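Local coordinates for transcriptional regulator, IclR family (Ruegeria sp. TM1040, PDB 3R4K), which probably binds DNA through an N-terminal winged helix-turn-helix domain and regulates transcription in response to an effector sensed by its C-terminal domain, at the interface of chains A and B. Numbering follows the deposited sequence. Chains: chain A/B, Transcriptional regulator, IclR family.

Contact 1: the interface of chains A and B. Residues chain A 12-13, 15-17, 62; chain B 68-69, 72.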
# COMPACT_ATOMS: atom_id res chain seq x y z
N LEU A 12 14.37 -10.48 6.92
CA LEU A 12 13.06 -9.84 6.78
C LEU A 12 11.97 -10.82 6.37
O LEU A 12 10.79 -10.58 6.68
CB LEU A 12 13.11 -8.68 5.76
CG LEU A 12 14.01 -7.51 6.06
CD1 LEU A 12 13.92 -6.50 4.97
CD2 LEU A 12 13.65 -6.87 7.40
N THR A 13 12.35 -11.92 5.67
CA THR A 13 11.41 -12.93 5.17
C THR A 13 10.75 -13.72 6.32
O THR A 13 9.67 -14.29 6.12
CB THR A 13 12.08 -13.90 4.16
OG1 THR A 13 12.95 -14.83 4.83
CG2 THR A 13 12.83 -13.19 3.03
N PHE A 15 9.49 -12.49 9.06
CA PHE A 15 8.34 -11.72 9.52
C PHE A 15 7.15 -12.07 8.66
O PHE A 15 7.29 -12.13 7.43
CB PHE A 15 8.63 -10.22 9.45
CG PHE A 15 9.58 -9.72 10.49
CD1 PHE A 15 9.14 -9.41 11.77
CD2 PHE A 15 10.93 -9.54 10.19
CE1 PHE A 15 10.03 -8.95 12.74
CE2 PHE A 15 11.82 -9.07 11.16
CZ PHE A 15 11.36 -8.79 12.43
N ASN A 16 5.99 -12.30 9.28
CA ASN A 16 4.73 -12.60 8.59
C ASN A 16 3.59 -12.16 9.53
O ASN A 16 3.86 -11.82 10.67
CB ASN A 16 4.63 -14.09 8.16
CG ASN A 16 4.79 -15.10 9.27
OD1 ASN A 16 3.93 -15.27 10.11
ND2 ASN A 16 5.88 -15.84 9.25
N HIS A 17 2.35 -12.10 9.05
CA HIS A 17 1.22 -11.65 9.86
C HIS A 17 1.05 -12.48 11.15
O HIS A 17 0.45 -11.96 12.09
CB HIS A 17 -0.09 -11.64 9.05
CG HIS A 17 -0.17 -10.53 8.05
ND1 HIS A 17 -0.62 -9.27 8.41
CD2 HIS A 17 0.16 -10.52 6.74
CE1 HIS A 17 -0.57 -8.55 7.30
NE2 HIS A 17 -0.12 -9.26 6.27
N LEU A 62 9.06 -4.69 12.07
CA LEU A 62 9.33 -3.94 10.85
C LEU A 62 9.22 -2.43 11.10
O LEU A 62 8.49 -1.98 11.97
CB LEU A 62 8.43 -4.41 9.70
CG LEU A 62 8.86 -5.77 9.13
CD1 LEU A 62 7.79 -6.36 8.37
CD2 LEU A 62 10.09 -5.67 8.23
N ARG B 68 4.69 -6.13 0.86
CA ARG B 68 4.54 -7.17 1.88
C ARG B 68 5.00 -6.63 3.25
O ARG B 68 4.30 -6.81 4.24
CB ARG B 68 5.35 -8.41 1.47
CG ARG B 68 4.96 -9.68 2.20
CD ARG B 68 6.05 -10.74 2.15
NE ARG B 68 6.48 -11.15 3.50
CZ ARG B 68 7.70 -10.91 3.98
NH1 ARG B 68 8.61 -10.30 3.25
NH2 ARG B 68 8.01 -11.30 5.21
N LEU B 69 6.13 -5.92 3.27
CA LEU B 69 6.72 -5.34 4.47
C LEU B 69 5.89 -4.17 5.01
O LEU B 69 5.76 -4.04 6.23
CB LEU B 69 8.16 -4.88 4.23
CG LEU B 69 9.17 -5.93 3.76
CD1 LEU B 69 10.54 -5.32 3.66
CD2 LEU B 69 9.22 -7.14 4.66
N LEU B 72 2.95 -5.61 6.95
CA LEU B 72 3.35 -6.11 8.27
C LEU B 72 3.59 -4.95 9.23
O LEU B 72 3.16 -5.01 10.38
CB LEU B 72 4.58 -7.02 8.17
CG LEU B 72 4.45 -8.28 7.31
CD1 LEU B 72 5.77 -8.99 7.18
CD2 LEU B 72 3.33 -9.19 7.79
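B:Leu72, on the linker helix 65-76 of an IclR-family regulator, packs into the winged helix-turn-helix domain of the other subunit, meeting A:Leu62 at the end of strand 59-62 and the loop A:Phe15 to A:His17. Followed outward, its CB lies 3.3 Å from CD1 of A:Leu62, and CG remains over the same methyl as the two side chains pass at a slant. The branches then part. CD1 reaches the main-chain carbonyl O of A:Phe15 at 3.5 Å and also touches A:Leu62 CD1. CD2 comes within 3.3 Å of the backbone N of A:His17 and covers the imidazole face, 3.6 Å from the ring centroid and over its centre, a CH-pi contact. Chain A hides 68 Å² of B:Leu72, in keeping with these contacts.

One turn earlier, B:Arg68 supplies the polar part of the patch. Its CG lies anti to the backbone N (chi1 -163°) and the chain bends at chi3, which brings the guanidinium to the C-terminal end of helix 4-12. NH2 donates to two main-chain carbonyls, both near the guanidinium plane. The bond to A:Leu12 O is 3.2 Å long and nearly straight, 170° at the hydrogen. That to A:Phe15 O is short at 2.5 Å but bent, 131° at the hydrogen. A:Leu12 O belongs to the last residue of the helix, where a positive group may offset the helix dipole; A:Phe15 O lies in the loop beyond it. A methionine in place of B:Arg68 would probably leave the carbonyls of A:Leu12 and A:Phe15 without this shared donor and the loop less firmly held to the linker helix.

Between the two lies B:Leu69, whose CD1 meets CD1 of A:Leu12 at 3.8 Å with the side chains at about a right angle. Within chain A, A:Leu62 CG lies against one face of the A:Phe15 ring, toward its rim, which bounds the leucine on another side.

Contact 2: the interface of chains A and B. Residues chain A 50, 68-69, 72; chain B 12-13, 15, 62.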
# COMPACT_ATOMS: atom_id res chain seq x y z
N PHE A 50 14.13 0.12 8.18
CA PHE A 50 13.47 -1.10 7.74
C PHE A 50 13.04 -1.93 8.91
O PHE A 50 12.05 -2.65 8.78
CB PHE A 50 14.38 -1.89 6.80
CG PHE A 50 14.27 -1.40 5.37
CD1 PHE A 50 14.71 -0.11 5.02
CD2 PHE A 50 13.76 -2.21 4.37
CE1 PHE A 50 14.58 0.35 3.71
CE2 PHE A 50 13.69 -1.77 3.04
CZ PHE A 50 14.07 -0.48 2.73
N ARG A 68 6.80 4.53 2.48
CA ARG A 68 7.03 5.44 1.36
C ARG A 68 7.32 4.65 0.09
O ARG A 68 6.78 4.99 -0.97
CB ARG A 68 8.21 6.38 1.66
CG ARG A 68 8.31 7.62 0.76
CD ARG A 68 9.70 8.23 0.88
NE ARG A 68 10.37 8.29 -0.42
CZ ARG A 68 11.45 7.58 -0.75
NH1 ARG A 68 12.01 6.75 0.12
NH2 ARG A 68 11.97 7.70 -1.96
N LEU A 69 8.12 3.58 0.20
CA LEU A 69 8.52 2.70 -0.91
C LEU A 69 7.34 1.90 -1.43
O LEU A 69 7.23 1.72 -2.64
CB LEU A 69 9.67 1.77 -0.49
CG LEU A 69 10.97 2.44 -0.04
CD1 LEU A 69 12.01 1.40 0.37
CD2 LEU A 69 11.50 3.42 -1.10
N LEU A 72 5.19 4.16 -3.66
CA LEU A 72 5.82 4.36 -4.97
C LEU A 72 5.69 3.10 -5.81
O LEU A 72 5.45 3.23 -7.00
CB LEU A 72 7.28 4.79 -4.83
CG LEU A 72 7.56 6.10 -4.08
CD1 LEU A 72 9.01 6.30 -3.86
CD2 LEU A 72 6.98 7.27 -4.80
N LEU B 12 17.51 3.07 -3.06
CA LEU B 12 16.04 3.07 -3.11
C LEU B 12 15.45 4.46 -2.85
O LEU B 12 14.34 4.73 -3.29
CB LEU B 12 15.47 2.07 -2.08
CG LEU B 12 15.81 0.59 -2.27
CD1 LEU B 12 15.12 -0.27 -1.22
CD2 LEU B 12 15.43 0.09 -3.62
N THR B 13 16.20 5.34 -2.15
CA THR B 13 15.76 6.70 -1.80
C THR B 13 15.66 7.60 -3.05
O THR B 13 14.95 8.61 -3.00
CB THR B 13 16.69 7.36 -0.72
OG1 THR B 13 17.94 7.75 -1.29
CG2 THR B 13 16.91 6.50 0.51
N PHE B 15 14.23 6.85 -5.87
CA PHE B 15 12.90 6.65 -6.42
C PHE B 15 11.93 7.61 -5.71
O PHE B 15 12.01 7.75 -4.50
CB PHE B 15 12.46 5.19 -6.25
CG PHE B 15 13.17 4.23 -7.16
CD1 PHE B 15 12.76 4.06 -8.48
CD2 PHE B 15 14.25 3.48 -6.70
CE1 PHE B 15 13.42 3.17 -9.34
CE2 PHE B 15 14.93 2.60 -7.56
CZ PHE B 15 14.51 2.45 -8.87
N LEU B 62 10.76 -0.19 -8.48
CA LEU B 62 10.67 -0.86 -7.19
C LEU B 62 9.97 -2.21 -7.33
O LEU B 62 9.11 -2.38 -8.20
CB LEU B 62 9.95 0.04 -6.19
CG LEU B 62 10.77 1.16 -5.62
CD1 LEU B 62 9.85 2.27 -5.09
CD2 LEU B 62 11.71 0.65 -4.57
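A:Leu69 and A:Leu72, from the linker helix 66-76 of the IclR fold, press on the winged helix-turn-helix domain of chain B at B:Leu12, B:Phe15 and B:Leu62. The firmer packing gathers around B:Leu62, the last residue of strand 60-62. Its CD1 lies 3.6 Å from CB of A:Leu72 and equally near the backbone O of A:Leu69, so one methyl fits against two successive parts of the helix. A:Leu72 CD1 continues the seam, 3.4 Å from the carbonyl O of B:Phe15. Within chain B, CG of B:Leu62 sits over one face of the B:Phe15 ring, offset toward the rim, while B:Leu12 O lies in the ring plane at its edge; both would limit movement of the ring behind the seam.

A:Leu69 gives up the most surface here, 45 Å². With its CG beside the backbone N (chi1 -60°), it sends its two methyls to B:Leu12: CD1 meets CD1 at 3.9 Å, the side chains crossing nearly perpendicular, and CD2 approaches the carbonyl O at 3.8 Å.

Beyond B:Leu12 the packing thins. A:Phe50 brings only its ring tip to this side chain, CZ standing 4.1 Å from B:Leu12 CD1, and chain B hides a mere 3 Å² of it. That small area marks a peripheral touch, in contrast to the leucine seam.

The polar flank is less settled than its proximity suggests. The A:Arg68 chain bends at chi3 (121°) and carries NH2 to 2.5 Å from B:Phe15 O, yet the N-H direction expected from the guanidinium geometry points elsewhere, so the approach does not qualify as a hydrogen bond and its shortness is doubtful evidence. B:Thr13 O is 3.3 Å from the same NH2. The guanidinium thus lies among main-chain oxygens in and just after the 3-10 turn 12-14, where its charge would probably be favourable even without a well-directed bond.

Contacts 1 and 2 are symmetry twins with the chains exchanged, their C-alpha centres about 16 Å apart. Both use residues 68, 69 and 72 of the linker helix on one side and residues 12, 13, 15 and 62 of the DNA-binding domain on the other. The residues considered at contact 1 extend to A:Asn16 and A:His17, and those at contact 2 to A:Phe50. Each subunit therefore offers its linker helix to its partner's domain and receives the partner's helix in turn. Such reciprocity, if the deposited dimer is the functional one, would fix the relative placement of the two DNA-binding domains.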